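Local coordinates for protein Bis(5'-nucleosyl)-tetraphosphatase [asymmetrical] (Caenorhabditis elegans, PDB 1KTG) that cleaves diadenosine tetraphosphate asymmetrically into AMP and ATP, as a Nudix hydrolase that depends on divalent metal ions, at residues G42-E45 and W46-A49. Residues are numbered along the deposited sequence; the frame is centred on the assembly and turned at random.
Sequences GEDE and WQAA
Asp44 and Gln47 close a capping box at the start of helix 45-57, each gripping the backbone of the other. Asp44 occupies the N-cap; its CG stands between the backbone N and the carbonyl carbon (chi1 60°), which brings the carboxylate forward to the backbone N of Gln47. Asp44 OD2 accepts from Gln47 N at 2.9 Å, in a nearly straight bond that meets the oxygen close to its C-O axis. In return Gln47 sends an extended chain back past the N-cap, and Gln47 OE1 accepts the backbone N-H of Asp44 at 3.3 Å, a longer and more bent bond with the donor tilted out of the carbonyl plane. The two side chains pass at about a right angle, and Asp44 OD2 also lies 3.2 Å from Gln47 CG. The helix ladder begins with Ala48 N to Asp44 O and Ala49 N to Glu45 O.

Glu43 slants across Gln47, carboxylate and amide planes 51° apart: its CB lies 3.6 Å from Gln47 OE1, while Glu43 OE1 reaches Ala48 CB at 3.5 Å. Glu43 OE1 accepts from Asp40 N and OE2 forms a salt bridge with Arg51 NE, about a turn beyond Ala48; an alanine here would probably leave Arg51 without this partner and the preceding loop less firmly tied to the helix.

Within the Nudix box, this turn opens helix 45-57, whose later Glu52 and Glu56 bind magnesium. Ala49 packs on strand 3-14, Glu45 reaches strands 3-14 and 81-92, and Trp46 touches strand 64-78 and meets Trp88 edge-to-face.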
loop_
_atom_site.group_PDB
_atom_site.type_symbol
_atom_site.label_atom_id
_atom_site.label_comp_id
_atom_site.label_asym_id
_atom_site.label_seq_id
_atom_site.Cartn_x
_atom_site.Cartn_y
_atom_site.Cartn_z
ATOM N N GLY A 42 -3.266 13.550 -15.972
ATOM C CA GLY A 42 -4.612 13.945 -15.603
ATOM C C GLY A 42 -5.002 13.585 -14.176
ATOM O O GLY A 42 -6.021 14.059 -13.688
ATOM N N GLU A 43 -4.202 12.771 -13.494
ATOM C CA GLU A 43 -4.567 12.310 -12.157
ATOM C C GLU A 43 -3.922 13.110 -11.037
ATOM O O GLU A 43 -2.923 13.788 -11.241
ATOM C CB GLU A 43 -4.153 10.847 -11.947
ATOM C CG GLU A 43 -4.826 9.843 -12.868
ATOM C CD GLU A 43 -4.437 8.412 -12.548
ATOM O OE1 GLU A 43 -3.318 8.196 -12.029
ATOM O OE2 GLU A 43 -5.253 7.507 -12.808
ATOM N N ASP A 44 -4.514 13.025 -9.854
ATOM C CA ASP A 44 -3.846 13.484 -8.636
ATOM C C ASP A 44 -3.490 12.211 -7.875
ATOM O O ASP A 44 -3.765 11.110 -8.353
ATOM C CB ASP A 44 -4.701 14.413 -7.788
ATOM C CG ASP A 44 -5.987 13.788 -7.328
ATOM O OD1 ASP A 44 -6.788 14.537 -6.726
ATOM O OD2 ASP A 44 -6.298 12.596 -7.534
ATOM N N GLU A 45 -2.886 12.363 -6.706
ATOM C CA GLU A 45 -2.432 11.212 -5.930
ATOM C C GLU A 45 -3.576 10.282 -5.535
ATOM O O GLU A 45 -3.439 9.061 -5.565
ATOM C CB GLU A 45 -1.677 11.693 -4.697
ATOM C CG GLU A 45 -0.310 12.254 -5.061
ATOM C CD GLU A 45 0.263 13.215 -4.046
ATOM O OE1 GLU A 45 -0.376 14.261 -3.781
ATOM O OE2 GLU A 45 1.384 12.948 -3.550
ATOM N N TRP A 46 -4.698 10.870 -5.147
ATOM C CA TRP A 46 -5.862 10.100 -4.727
ATOM C C TRP A 46 -6.280 9.162 -5.856
ATOM O O TRP A 46 -6.411 7.954 -5.654
ATOM C CB TRP A 46 -6.988 11.075 -4.353
ATOM C CG TRP A 46 -8.297 10.475 -3.919
ATOM C CD1 TRP A 46 -9.463 10.475 -4.627
ATOM C CD2 TRP A 46 -8.605 9.880 -2.652
ATOM N NE1 TRP A 46 -10.465 9.882 -3.898
ATOM C CE2 TRP A 46 -9.963 9.503 -2.682
ATOM C CE3 TRP A 46 -7.865 9.606 -1.501
ATOM C CZ2 TRP A 46 -10.592 8.890 -1.606
ATOM C CZ3 TRP A 46 -8.490 8.986 -0.439
ATOM C CH2 TRP A 46 -9.839 8.634 -0.498
ATOM N N GLN A 47 -6.467 9.715 -7.052
ATOM C CA GLN A 47 -6.913 8.910 -8.184
ATOM C C GLN A 47 -5.912 7.799 -8.490
ATOM O O GLN A 47 -6.287 6.672 -8.800
ATOM C CB GLN A 47 -7.126 9.795 -9.415
ATOM C CG GLN A 47 -8.312 10.754 -9.278
ATOM C CD GLN A 47 -8.427 11.728 -10.439
ATOM O OE1 GLN A 47 -7.426 12.120 -11.024
ATOM N NE2 GLN A 47 -9.656 12.123 -10.765
ATOM N N ALA A 48 -4.633 8.133 -8.411
ATOM C CA ALA A 48 -3.583 7.179 -8.737
ATOM C C ALA A 48 -3.583 6.003 -7.756
ATOM O O ALA A 48 -3.503 4.838 -8.148
ATOM C CB ALA A 48 -2.245 7.879 -8.740
ATOM N N ALA A 49 -3.703 6.317 -6.478
ATOM C CA ALA A 49 -3.696 5.293 -5.439
ATOM C C ALA A 49 -4.841 4.305 -5.639
ATOM O O ALA A 49 -4.682 3.099 -5.470
ATOM C CB ALA A 49 -3.804 5.943 -4.079
#